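PDB 7CLU: methyltransferase domain-containing protein from Serratia marcescens, which transfers a methyl group from S-adenosylmethionine to oxygen as an O-methyltransferase of the prodigiosin synthetic pathway. Local coordinates for residues Leu173-Gly178 with Leu232-Tyr237; Gly225-Gly230 with Arg259-Ala264; Asp238-Gly243 with Gly269-Ser274; Thr253-Leu258 with Leu311-Leu316. All coordinates share one frame; numbering follows the deposited sequence.

Contact 1: Leu173-Gly178 with Leu232-Tyr237; sequences LDIGSG and LPIGGY
Leu173 lies over one face of the Tyr237 ring, with two of its carbons on that face. CD1 of Leu173 stands 3.9 Å from the ring centroid and 20° off the normal, displaced toward the CD2-CE2 rim, which meets the definition of a CH-pi contact. Leu173 CB packs 3.7 Å from Tyr237 CG, at the root of the same ring, while the carbonyl O of Ile234 lies at its edge, in plane. CG of Leu173 is anti to the backbone N (chi1 -176°), which carries the branch point toward the turn; from there CD1 goes to the tyrosine and CD2 reaches Ile234 CG2 at 4.0 Å. Further along the strand, Ile175 CD1 is 4.4 Å from both Leu232 CD2 and Ile234 CD1, a looser fit. Ile234 to Tyr237 forms a type I beta turn, and Pro233 is the centre of an inverse gamma turn. These turns lead the chain into strand 239-243, beside strand 171-175 in the Rossmann-like sheet. Ala264 and Ile261 of helix 251-264 extend the apolar cluster, and Ile175 also neighbours Val227 of the S-adenosyl-L-homocysteine site. With carbon meeting carbon at every side-chain contact, the chemistry implies cohesion by dispersion and burial, plus the pi face of one tyrosine.

Contact 2: Gly225-Gly230 with Arg259-Ala264; sequences GDVISG and RNIYRA
The side-chain amide of Asn260 grips the backbone carbonyl of Val227 through ND2, 2.8 Å from Val227 O. The N-H...O angle of 170° makes this bond nearly straight, and the acceptor lies close to the amide plane, 7° out of it. CG of Asn260 is anti to its own carbonyl carbon (chi1 -79°), which directs the amide carbon at the loop. Its other end is engaged too: Arg263 NH2, one helical turn on, donates to Asn260 OD1 at 3.1 Å from above the carbonyl plane. Gly230 CA packs 3.5 Å from Asn260 CG; a CB at this residue would point into the helix, against Asn260 CG and Arg263 NH2. A water donates to both Gly230 O and Asn260 O, each at 2.7 Å, adding a backbone-to-backbone bridge. On the loop side, Asp226 OD1 accepts from Ile228 N (2.9 Å) and Ser229 N, an Asx turn and Asx motif that bend the chain just after strand 221-224. Asp226 and Val227 bind S-adenosyl-L-homocysteine, so this geometry ties a ligand-binding loop to the helix. Val227 CG1 and Ile261 CD1, 4.3 Å apart, form the apolar side, and both side chains continue onto Ile175 of strand 171-175, placing the loop and the second half of helix 251-264 over that strand.

Contact 3: Asp238-Gly243 with Gly269-Ser274; sequences DLIHLG and GRFIAS
His241 NE2 and Ser274 OG meet at 2.6 Å in a hydrogen bond whose donor is not settled, the hydroxyl lying near the plane of the imidazole at its edge. Ser274 OG sits between the backbone N and the carbonyl carbon (chi1 48°), which points it at the imidazole; His241 CG is anti to its backbone N. On the same face of the sheet, Leu239 CD1 packs 3.7 Å from Ile272 CD1. The other face carries Phe271, whose ring turns its edge to Leu242, with CZ 3.6 Å from Leu242 CB, and whose CD1 touches Ile240 CG2 at 3.9 Å.

Between these two layers of side chains, five backbone bonds pair the strands in parallel register, Leu239 with Arg270 through Gly243 with Ser274. Ile272 N to Ile240 O is the shortest at 2.7 Å, with a C=O...N angle of 169°. The short axes approach to 4.7 Å at 16°, as expected for adjacent parallel strands joined through helix 251-264 in a beta-alpha-beta crossover.

Farther out, Asp174 OD1 bonds to His241 ND1, while Arg331, a residue of the S-adenosyl-L-homocysteine site, donates through NH1 to Ser274 OG. Arg270 reaches away to a salt bridge with Glu337. The polar chain Asp174-His241-Ser274-Arg331 thus ties three neighbouring strands to a ligand-binding residue. Both imidazole nitrogens are engaged, which fixes the ring's rotation, and the nearby carboxylate would probably favour a proton on ND1.

Contact 4: Thr253-Leu258 with Leu311-Leu316; sequences TQLTIL and LDRFRL
Two helices on one side of the Rossmann-like sheet pack here, 251-264 and 307-316, their short axes 9.3 Å apart at closest approach and crossing at -50°. Leu258 and Leu255, a helical turn apart, present methyls to Arg313. Leu258 CD1 lies 3.9 Å from Arg313 CB, and Leu255 CD1 packs 4.0 Å from the same CB, so two leucine methyls meet the root of the arginine from neighbouring directions. Both methyls of Leu258 also reach Phe314, CD2 coming closest, 3.7 Å from Phe314 CE1, with the side chains crossing at about a right angle. Leu255 CD1 also touches Leu316 CB at 3.9 Å, toward the exposed end of the contact.

Beyond the aliphatic part, the arginine is extended from CG to NE, and its guanidinium meets the carboxamide of Gln254. Arg313 NH1 donates to Gln254 OE1 over 2.9 Å, but the N-H...O angle of 129° makes this a weak bond, and the two planes stand 89° apart. Stronger partners lie outside: Ser305 OG accepts from Arg313 NH1, and Gln254 NE2 is hydrogen-bonded to Tyr249 O. Phe314 continues inward onto Phe271 of strand 270-275.

The interface therefore grades from aromatic and aliphatic packing against the sheet to a polar bridge at the arginine tip. Its weak amide-guanidinium bond probably supplements, rather than replaces, the anchoring of each group by its own neighbours.

Overall arrangement
All four contacts lie in the O-methyltransferase domain, on one stretch of its central sheet and the helices against it. Contacts 1 and 3 share neighbouring strands 171-175 and 239-243, with centres about 9 Å apart. Contacts 2 and 4 use successive parts of helix 251-264, about 12 Å apart between centres. Contact 1 closes before contacts 3 and 4 open, while contact 2 alternates with contacts 1, 3 and 4 along the chain. Contacts 1 and 4, about 17 Å apart between centres, do not touch; Ile261 packs against both Ile175 and Phe271, and Phe271 meets Phe314. These touches join the contacts into an apolar layer, whose Ile175 and Ile261 lie against Val227 of the S-adenosyl-L-homocysteine site.

Contact 1: Leu173-Gly178 with Leu232-Tyr237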
loop_
_atom_site.group_PDB
_atom_site.type_symbol
_atom_site.label_atom_id
_atom_site.label_comp_id
_atom_site.label_asym_id
_atom_site.label_seq_id
_atom_site.Cartn_x
_atom_site.Cartn_y
_atom_site.Cartn_z
ATOM N N LEU A 173 -29.987 -21.119 11.110
ATOM C CA LEU A 173 -29.867 -20.857 9.685
ATOM C C LEU A 173 -28.884 -19.720 9.454
ATOM O O LEU A 173 -28.959 -18.679 10.112
ATOM C CB LEU A 173 -31.227 -20.522 9.068
ATOM C CG LEU A 173 -31.185 -20.327 7.546
ATOM C CD1 LEU A 173 -32.402 -20.952 6.879
ATOM C CD2 LEU A 173 -31.144 -18.854 7.242
ATOM N N ASP A 174 -27.974 -19.922 8.511
ATOM C CA ASP A 174 -26.928 -18.962 8.178
ATOM C C ASP A 174 -27.272 -18.332 6.833
ATOM O O ASP A 174 -27.375 -19.035 5.817
ATOM C CB ASP A 174 -25.566 -19.656 8.115
ATOM C CG ASP A 174 -24.388 -18.686 8.192
ATOM O OD1 ASP A 174 -24.537 -17.556 8.707
ATOM O OD2 ASP A 174 -23.289 -19.073 7.735
ATOM N N ILE A 175 -27.424 -17.019 6.814
ATOM C CA ILE A 175 -27.838 -16.338 5.595
ATOM C C ILE A 175 -26.608 -15.969 4.778
ATOM O O ILE A 175 -25.761 -15.185 5.225
ATOM C CB ILE A 175 -28.683 -15.095 5.893
ATOM C CG1 ILE A 175 -29.992 -15.500 6.578
ATOM C CG2 ILE A 175 -28.938 -14.373 4.595
ATOM C CD1 ILE A 175 -31.037 -14.403 6.640
ATOM N N GLY A 176 -26.524 -16.524 3.572
ATOM C CA GLY A 176 -25.511 -16.090 2.633
ATOM C C GLY A 176 -24.125 -16.582 2.970
ATOM O O GLY A 176 -23.142 -15.912 2.633
ATOM N N SER A 177 -24.031 -17.717 3.673
ATOM C CA SER A 177 -22.783 -18.455 3.858
ATOM C C SER A 177 -22.021 -18.542 2.544
ATOM O O SER A 177 -22.589 -18.872 1.499
ATOM C CB SER A 177 -23.080 -19.880 4.357
ATOM O OG SER A 177 -23.068 -20.026 5.768
ATOM N N GLY A 178 -20.730 -18.264 2.596
ATOM C CA GLY A 178 -19.941 -18.586 1.433
ATOM C C GLY A 178 -19.945 -20.083 1.198
ATOM O O GLY A 178 -20.491 -20.579 0.204
ATOM N N LEU A 232 -37.552 -14.849 2.124
ATOM C CA LEU A 232 -36.727 -15.554 3.105
ATOM C C LEU A 232 -37.541 -16.662 3.756
ATOM O O LEU A 232 -38.272 -16.407 4.731
ATOM C CB LEU A 232 -36.197 -14.587 4.157
ATOM C CG LEU A 232 -35.240 -13.535 3.602
ATOM C CD1 LEU A 232 -35.060 -12.383 4.575
ATOM C CD2 LEU A 232 -33.896 -14.181 3.240
ATOM N N PRO A 233 -37.451 -17.890 3.261
ATOM C CA PRO A 233 -38.170 -19.004 3.906
ATOM C C PRO A 233 -37.422 -19.472 5.147
ATOM O O PRO A 233 -36.848 -20.559 5.205
ATOM C CB PRO A 233 -38.198 -20.061 2.800
ATOM C CG PRO A 233 -36.927 -19.856 2.081
ATOM C CD PRO A 233 -36.651 -18.349 2.112
ATOM N N ILE A 234 -37.405 -18.613 6.158
ATOM C CA ILE A 234 -36.566 -18.808 7.329
ATOM C C ILE A 234 -37.400 -18.904 8.607
ATOM O O ILE A 234 -36.866 -18.797 9.703
ATOM C CB ILE A 234 -35.505 -17.695 7.425
ATOM C CG1 ILE A 234 -36.140 -16.358 7.807
ATOM C CG2 ILE A 234 -34.782 -17.543 6.089
ATOM C CD1 ILE A 234 -35.147 -15.191 7.863
ATOM N N GLY A 235 -38.710 -19.138 8.470
ATOM C CA GLY A 235 -39.615 -19.131 9.614
ATOM C C GLY A 235 -39.427 -20.282 10.589
ATOM O O GLY A 235 -39.791 -20.153 11.766
ATOM N N GLY A 236 -38.868 -21.395 10.142
ATOM C CA GLY A 236 -38.683 -22.501 11.060
ATOM C C GLY A 236 -37.359 -22.487 11.802
ATOM O O GLY A 236 -36.920 -23.534 12.274
ATOM N N TYR A 237 -36.694 -21.336 11.910
ATOM C CA TYR A 237 -35.352 -21.286 12.489
ATOM C C TYR A 237 -35.323 -20.257 13.604
ATOM O O TYR A 237 -35.460 -19.057 13.347
ATOM C CB TYR A 237 -34.301 -20.984 11.415
ATOM C CG TYR A 237 -34.226 -22.115 10.424
ATOM C CD1 TYR A 237 -33.420 -23.218 10.664
ATOM C CD2 TYR A 237 -35.025 -22.120 9.288
ATOM C CE1 TYR A 237 -33.384 -24.280 9.783
ATOM C CE2 TYR A 237 -34.992 -23.185 8.396
ATOM C CZ TYR A 237 -34.169 -24.260 8.654
ATOM O OH TYR A 237 -34.122 -25.321 7.774
#

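Contact 2: Gly225-Gly230 with Arg259-Ala264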
loop_
_atom_site.group_PDB
_atom_site.type_symbol
_atom_site.label_atom_id
_atom_site.label_comp_id
_atom_site.label_asym_id
_atom_site.label_seq_id
_atom_site.Cartn_x
_atom_site.Cartn_y
_atom_site.Cartn_z
ATOM N N GLY A 225 -33.385 -18.176 -1.260
ATOM C CA GLY A 225 -33.984 -16.948 -0.787
ATOM C C GLY A 225 -33.135 -15.759 -1.174
ATOM O O GLY A 225 -32.097 -15.888 -1.836
ATOM N N ASP A 226 -33.581 -14.593 -0.711
ATOM C CA ASP A 226 -33.017 -13.310 -1.123
ATOM C C ASP A 226 -33.248 -12.327 0.015
ATOM O O ASP A 226 -34.395 -11.959 0.284
ATOM C CB ASP A 226 -33.683 -12.823 -2.414
ATOM C CG ASP A 226 -32.878 -11.751 -3.145
ATOM O OD1 ASP A 226 -32.383 -10.785 -2.506
ATOM O OD2 ASP A 226 -32.769 -11.877 -4.386
ATOM N N VAL A 227 -32.169 -11.882 0.664
ATOM C CA VAL A 227 -32.325 -10.886 1.719
ATOM C C VAL A 227 -32.764 -9.540 1.167
ATOM O O VAL A 227 -33.363 -8.742 1.894
ATOM C CB VAL A 227 -31.028 -10.713 2.532
ATOM C CG1 VAL A 227 -30.903 -11.804 3.536
ATOM C CG2 VAL A 227 -29.819 -10.630 1.612
ATOM N N ILE A 228 -32.431 -9.231 -0.089
ATOM C CA ILE A 228 -32.787 -7.919 -0.631
ATOM C C ILE A 228 -34.283 -7.844 -0.907
ATOM O O ILE A 228 -34.987 -6.978 -0.379
ATOM C CB ILE A 228 -31.968 -7.602 -1.894
ATOM C CG1 ILE A 228 -30.481 -7.479 -1.548
ATOM C CG2 ILE A 228 -32.498 -6.334 -2.561
ATOM C CD1 ILE A 228 -30.195 -6.560 -0.373
ATOM N N SER A 229 -34.794 -8.752 -1.739
ATOM C CA SER A 229 -36.230 -8.748 -1.977
ATOM C C SER A 229 -37.002 -9.198 -0.749
ATOM O O SER A 229 -38.210 -8.958 -0.677
ATOM C CB SER A 229 -36.598 -9.629 -3.181
ATOM O OG SER A 229 -36.265 -10.988 -2.966
ATOM N N GLY A 230 -36.340 -9.846 0.210
ATOM C CA GLY A 230 -37.005 -10.260 1.428
ATOM C C GLY A 230 -37.698 -11.593 1.340
ATOM O O GLY A 230 -38.407 -11.972 2.276
ATOM N N ARG A 259 -35.054 -5.303 8.280
ATOM C CA ARG A 259 -36.508 -5.393 8.307
ATOM C C ARG A 259 -36.984 -6.625 7.548
ATOM O O ARG A 259 -37.935 -7.293 7.965
ATOM C CB ARG A 259 -37.119 -4.114 7.724
ATOM C CG ARG A 259 -37.040 -2.907 8.657
ATOM C CD ARG A 259 -38.081 -1.838 8.298
ATOM N NE ARG A 259 -37.741 -1.156 7.057
ATOM C CZ ARG A 259 -37.232 0.072 6.999
ATOM N NH1 ARG A 259 -37.022 0.747 8.122
ATOM N NH2 ARG A 259 -36.944 0.627 5.820
ATOM N N ASN A 260 -36.318 -6.957 6.438
ATOM C CA ASN A 260 -36.708 -8.141 5.674
ATOM C C ASN A 260 -36.526 -9.409 6.494
ATOM O O ASN A 260 -37.393 -10.294 6.484
ATOM C CB ASN A 260 -35.903 -8.228 4.372
ATOM C CG ASN A 260 -36.435 -7.305 3.286
ATOM O OD1 ASN A 260 -37.522 -6.742 3.418
ATOM N ND2 ASN A 260 -35.670 -7.149 2.208
ATOM N N ILE A 261 -35.395 -9.525 7.198
ATOM C CA ILE A 261 -35.170 -10.684 8.059
ATOM C C ILE A 261 -36.139 -10.684 9.233
ATOM O O ILE A 261 -36.693 -11.727 9.592
ATOM C CB ILE A 261 -33.713 -10.716 8.544
ATOM C CG1 ILE A 261 -32.774 -10.955 7.352
ATOM C CG2 ILE A 261 -33.560 -11.787 9.617
ATOM C CD1 ILE A 261 -31.298 -10.870 7.697
ATOM N N TYR A 262 -36.344 -9.523 9.862
ATOM C CA TYR A 262 -37.267 -9.442 10.990
ATOM C C TYR A 262 -38.653 -9.937 10.603
ATOM O O TYR A 262 -39.272 -10.711 11.346
ATOM C CB TYR A 262 -37.349 -8.005 11.499
ATOM C CG TYR A 262 -38.291 -7.847 12.664
ATOM C CD1 TYR A 262 -37.854 -8.077 13.961
ATOM C CD2 TYR A 262 -39.628 -7.484 12.472
ATOM C CE1 TYR A 262 -38.705 -7.946 15.042
ATOM C CE2 TYR A 262 -40.493 -7.354 13.550
ATOM C CZ TYR A 262 -40.022 -7.585 14.835
ATOM O OH TYR A 262 -40.859 -7.458 15.921
ATOM N N ARG A 263 -39.145 -9.512 9.438
ATOM C CA ARG A 263 -40.490 -9.889 9.013
ATOM C C ARG A 263 -40.595 -11.395 8.821
ATOM O O ARG A 263 -41.617 -12.007 9.158
ATOM C CB ARG A 263 -40.854 -9.150 7.726
ATOM C CG ARG A 263 -42.279 -9.383 7.265
ATOM C CD ARG A 263 -42.677 -8.437 6.141
ATOM N NE ARG A 263 -41.910 -8.669 4.919
ATOM C CZ ARG A 263 -40.984 -7.840 4.445
ATOM N NH1 ARG A 263 -40.706 -6.709 5.090
ATOM N NH2 ARG A 263 -40.342 -8.138 3.320
ATOM N N ALA A 264 -39.526 -12.017 8.327
ATOM C CA ALA A 264 -39.548 -13.437 7.999
ATOM C C ALA A 264 -39.251 -14.343 9.187
ATOM O O ALA A 264 -39.564 -15.536 9.122
ATOM C CB ALA A 264 -38.557 -13.716 6.865
HETATM O O HOH W 1 -39.202 -10.802 4.529
#

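Contact 3: Asp238-Gly243 with Gly269-Ser274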
loop_
_atom_site.group_PDB
_atom_site.type_symbol
_atom_site.label_atom_id
_atom_site.label_comp_id
_atom_site.label_asym_id
_atom_site.label_seq_id
_atom_site.Cartn_x
_atom_site.Cartn_y
_atom_site.Cartn_z
ATOM N N ASP A 238 -35.135 -20.732 14.842
ATOM C CA ASP A 238 -35.154 -19.850 16.005
ATOM C C ASP A 238 -33.837 -19.106 16.223
ATOM O O ASP A 238 -33.792 -18.214 17.078
ATOM C CB ASP A 238 -35.541 -20.647 17.265
ATOM C CG ASP A 238 -34.640 -21.851 17.500
ATOM O OD1 ASP A 238 -34.624 -22.767 16.663
ATOM O OD2 ASP A 238 -33.941 -21.879 18.526
ATOM N N LEU A 239 -32.786 -19.418 15.456
ATOM C CA LEU A 239 -31.561 -18.622 15.423
ATOM C C LEU A 239 -31.172 -18.371 13.970
ATOM O O LEU A 239 -31.036 -19.320 13.187
ATOM C CB LEU A 239 -30.398 -19.308 16.172
ATOM C CG LEU A 239 -29.066 -18.524 16.196
ATOM C CD1 LEU A 239 -29.210 -17.140 16.844
ATOM C CD2 LEU A 239 -27.971 -19.312 16.901
ATOM N N ILE A 240 -31.008 -17.092 13.611
ATOM C CA ILE A 240 -30.631 -16.683 12.262
ATOM C C ILE A 240 -29.380 -15.827 12.351
ATOM O O ILE A 240 -29.288 -14.932 13.203
ATOM C CB ILE A 240 -31.759 -15.893 11.557
ATOM C CG1 ILE A 240 -33.061 -16.697 11.556
ATOM C CG2 ILE A 240 -31.360 -15.555 10.129
ATOM C CD1 ILE A 240 -33.082 -17.778 10.536
ATOM N N HIS A 241 -28.432 -16.068 11.446
ATOM C CA HIS A 241 -27.155 -15.375 11.471
ATOM C C HIS A 241 -26.849 -14.817 10.094
ATOM O O HIS A 241 -27.084 -15.478 9.077
ATOM C CB HIS A 241 -25.980 -16.298 11.900
ATOM C CG HIS A 241 -24.638 -15.646 11.753
ATOM N ND1 HIS A 241 -23.707 -16.048 10.818
ATOM C CD2 HIS A 241 -24.090 -14.586 12.397
ATOM C CE1 HIS A 241 -22.631 -15.288 10.913
ATOM N NE2 HIS A 241 -22.841 -14.386 11.857
ATOM N N LEU A 242 -26.317 -13.602 10.077
ATOM C CA LEU A 242 -25.906 -12.924 8.852
ATOM C C LEU A 242 -24.445 -12.553 9.051
ATOM O O LEU A 242 -24.126 -11.705 9.894
ATOM C CB LEU A 242 -26.779 -11.703 8.575
ATOM C CG LEU A 242 -26.461 -10.876 7.316
ATOM C CD1 LEU A 242 -26.726 -11.706 6.073
ATOM C CD2 LEU A 242 -27.283 -9.608 7.284
ATOM N N GLY A 243 -23.562 -13.202 8.298
ATOM C CA GLY A 243 -22.138 -13.052 8.534
ATOM C C GLY A 243 -21.459 -11.934 7.764
ATOM O O GLY A 243 -21.207 -12.081 6.571
ATOM N N GLY A 269 -38.020 -15.467 17.775
ATOM C CA GLY A 269 -36.750 -15.892 17.230
ATOM C C GLY A 269 -35.635 -14.922 17.567
ATOM O O GLY A 269 -35.864 -13.776 17.959
ATOM N N ARG A 270 -34.399 -15.397 17.401
ATOM C CA ARG A 270 -33.206 -14.593 17.629
ATOM C C ARG A 270 -32.454 -14.384 16.317
ATOM O O ARG A 270 -32.382 -15.290 15.481
ATOM C CB ARG A 270 -32.281 -15.265 18.645
ATOM C CG ARG A 270 -31.049 -14.450 19.015
ATOM C CD ARG A 270 -30.320 -15.073 20.206
ATOM N NE ARG A 270 -31.032 -14.799 21.448
ATOM C CZ ARG A 270 -30.740 -15.331 22.631
ATOM N NH1 ARG A 270 -29.731 -16.197 22.759
ATOM N NH2 ARG A 270 -31.468 -14.996 23.692
ATOM N N PHE A 271 -31.899 -13.190 16.141
ATOM C CA PHE A 271 -31.095 -12.883 14.965
ATOM C C PHE A 271 -29.756 -12.314 15.411
ATOM O O PHE A 271 -29.689 -11.498 16.334
ATOM C CB PHE A 271 -31.801 -11.906 14.021
ATOM C CG PHE A 271 -30.901 -11.368 12.936
ATOM C CD1 PHE A 271 -30.484 -12.181 11.893
ATOM C CD2 PHE A 271 -30.450 -10.061 12.975
ATOM C CE1 PHE A 271 -29.643 -11.698 10.907
ATOM C CE2 PHE A 271 -29.609 -9.581 11.997
ATOM C CZ PHE A 271 -29.206 -10.407 10.967
ATOM N N ILE A 272 -28.686 -12.768 14.771
ATOM C CA ILE A 272 -27.347 -12.296 15.066
ATOM C C ILE A 272 -26.687 -11.868 13.761
ATOM O O ILE A 272 -26.654 -12.639 12.801
ATOM C CB ILE A 272 -26.485 -13.377 15.737
ATOM C CG1 ILE A 272 -27.144 -13.929 17.013
ATOM C CG2 ILE A 272 -25.099 -12.820 15.982
ATOM C CD1 ILE A 272 -26.280 -14.999 17.755
ATOM N N ALA A 273 -26.145 -10.661 13.732
ATOM C CA ALA A 273 -25.237 -10.246 12.669
ATOM C C ALA A 273 -23.833 -10.189 13.250
ATOM O O ALA A 273 -23.635 -9.560 14.290
ATOM C CB ALA A 273 -25.618 -8.876 12.119
ATOM N N SER A 274 -22.867 -10.823 12.590
ATOM C CA SER A 274 -21.471 -10.680 12.984
ATOM C C SER A 274 -20.847 -9.581 12.125
ATOM O O SER A 274 -20.966 -9.612 10.901
ATOM C CB SER A 274 -20.689 -11.994 12.848
ATOM O OG SER A 274 -20.883 -12.661 11.615
#

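Contact 4: Thr253-Leu258 with Leu311-Leu316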
loop_
_atom_site.group_PDB
_atom_site.type_symbol
_atom_site.label_atom_id
_atom_site.label_comp_id
_atom_site.label_asym_id
_atom_site.label_seq_id
_atom_site.Cartn_x
_atom_site.Cartn_y
_atom_site.Cartn_z
ATOM N N THR A 253 -30.039 0.694 3.138
ATOM C CA THR A 253 -30.170 -0.681 2.665
ATOM C C THR A 253 -30.010 -1.673 3.809
ATOM O O THR A 253 -30.682 -2.716 3.845
ATOM C CB THR A 253 -29.133 -0.945 1.576
ATOM O OG1 THR A 253 -29.332 -0.004 0.509
ATOM C CG2 THR A 253 -29.231 -2.386 1.046
ATOM N N GLN A 254 -29.112 -1.378 4.749
ATOM C CA GLN A 254 -28.997 -2.236 5.922
ATOM C C GLN A 254 -30.340 -2.349 6.631
ATOM O O GLN A 254 -30.747 -3.441 7.048
ATOM C CB GLN A 254 -27.935 -1.693 6.875
ATOM C CG GLN A 254 -26.532 -1.635 6.299
ATOM C CD GLN A 254 -25.523 -1.246 7.353
ATOM O OE1 GLN A 254 -25.752 -1.453 8.554
ATOM N NE2 GLN A 254 -24.388 -0.682 6.920
ATOM N N LEU A 255 -31.049 -1.228 6.744
ATOM C CA LEU A 255 -32.368 -1.234 7.367
ATOM C C LEU A 255 -33.331 -2.142 6.609
ATOM O O LEU A 255 -34.111 -2.883 7.220
ATOM C CB LEU A 255 -32.902 0.195 7.427
ATOM C CG LEU A 255 -33.553 0.726 8.692
ATOM C CD1 LEU A 255 -32.572 0.638 9.862
ATOM C CD2 LEU A 255 -34.005 2.160 8.464
ATOM N N THR A 256 -33.283 -2.102 5.273
ATOM C CA THR A 256 -34.172 -2.939 4.472
ATOM C C THR A 256 -33.883 -4.419 4.699
ATOM O O THR A 256 -34.801 -5.222 4.916
ATOM C CB THR A 256 -34.028 -2.590 2.990
ATOM O OG1 THR A 256 -34.497 -1.254 2.761
ATOM C CG2 THR A 256 -34.809 -3.567 2.149
ATOM N N ILE A 257 -32.600 -4.794 4.646
ATOM C CA ILE A 257 -32.194 -6.172 4.924
ATOM C C ILE A 257 -32.689 -6.608 6.298
ATOM O O ILE A 257 -33.248 -7.700 6.461
ATOM C CB ILE A 257 -30.663 -6.297 4.826
ATOM C CG1 ILE A 257 -30.197 -6.193 3.370
ATOM C CG2 ILE A 257 -30.215 -7.579 5.456
ATOM C CD1 ILE A 257 -28.774 -5.691 3.219
ATOM N N LEU A 258 -32.473 -5.764 7.312
ATOM C CA LEU A 258 -32.800 -6.139 8.680
ATOM C C LEU A 258 -34.309 -6.235 8.875
ATOM O O LEU A 258 -34.799 -7.135 9.570
ATOM C CB LEU A 258 -32.209 -5.132 9.658
ATOM C CG LEU A 258 -30.688 -5.081 9.890
ATOM C CD1 LEU A 258 -30.365 -3.833 10.686
ATOM C CD2 LEU A 258 -30.210 -6.334 10.630
ATOM N N LEU A 311 -26.756 -1.155 16.831
ATOM C CA LEU A 311 -27.874 -1.308 17.758
ATOM C C LEU A 311 -29.060 -0.465 17.318
ATOM O O LEU A 311 -30.197 -0.952 17.291
ATOM C CB LEU A 311 -27.449 -0.927 19.176
ATOM C CG LEU A 311 -26.482 -1.875 19.881
ATOM C CD1 LEU A 311 -26.136 -1.383 21.281
ATOM C CD2 LEU A 311 -27.058 -3.279 19.931
ATOM N N ASP A 312 -28.805 0.798 16.940
ATOM C CA ASP A 312 -29.877 1.683 16.496
ATOM C C ASP A 312 -30.606 1.102 15.293
ATOM O O ASP A 312 -31.840 1.174 15.212
ATOM C CB ASP A 312 -29.318 3.066 16.151
ATOM C CG ASP A 312 -28.772 3.807 17.364
ATOM O OD1 ASP A 312 -29.128 3.448 18.507
ATOM O OD2 ASP A 312 -27.978 4.757 17.171
ATOM N N ARG A 313 -29.861 0.515 14.350
ATOM C CA ARG A 313 -30.491 -0.049 13.162
ATOM C C ARG A 313 -31.285 -1.304 13.495
ATOM O O ARG A 313 -32.351 -1.536 12.910
ATOM C CB ARG A 313 -29.437 -0.336 12.086
ATOM C CG ARG A 313 -28.935 0.926 11.441
ATOM C CD ARG A 313 -27.842 0.728 10.389
ATOM N NE ARG A 313 -27.080 1.972 10.302
ATOM C CZ ARG A 313 -25.768 2.030 10.161
ATOM N NH1 ARG A 313 -25.065 0.905 10.063
ATOM N NH2 ARG A 313 -25.163 3.208 10.116
ATOM N N PHE A 314 -30.786 -2.132 14.421
ATOM C CA PHE A 314 -31.570 -3.274 14.880
ATOM C C PHE A 314 -32.921 -2.817 15.432
ATOM O O PHE A 314 -33.974 -3.341 15.046
ATOM C CB PHE A 314 -30.795 -4.065 15.941
ATOM C CG PHE A 314 -29.994 -5.218 15.387
ATOM C CD1 PHE A 314 -29.113 -5.028 14.321
ATOM C CD2 PHE A 314 -30.117 -6.490 15.931
ATOM C CE1 PHE A 314 -28.361 -6.095 13.816
ATOM C CE2 PHE A 314 -29.377 -7.564 15.439
ATOM C CZ PHE A 314 -28.491 -7.374 14.382
ATOM N N ARG A 315 -32.907 -1.822 16.325
ATOM C CA ARG A 315 -34.149 -1.357 16.937
ATOM C C ARG A 315 -35.087 -0.770 15.891
ATOM O O ARG A 315 -36.274 -1.118 15.845
ATOM C CB ARG A 315 -33.846 -0.339 18.037
ATOM C CG ARG A 315 -32.849 -0.860 19.054
ATOM C CD ARG A 315 -32.590 0.111 20.192
ATOM N NE ARG A 315 -32.234 -0.633 21.391
ATOM C CZ ARG A 315 -31.112 -0.474 22.087
ATOM N NH1 ARG A 315 -30.209 0.435 21.725
ATOM N NH2 ARG A 315 -30.900 -1.233 23.159
ATOM N N LEU A 316 -34.559 0.105 15.022
ATOM C CA LEU A 316 -35.370 0.697 13.959
ATOM C C LEU A 316 -36.007 -0.365 13.074
ATOM O O LEU A 316 -37.087 -0.142 12.512
ATOM C CB LEU A 316 -34.515 1.637 13.102
ATOM C CG LEU A 316 -34.492 3.122 13.451
ATOM C CD1 LEU A 316 -33.790 3.908 12.344
ATOM C CD2 LEU A 316 -35.906 3.649 13.675
#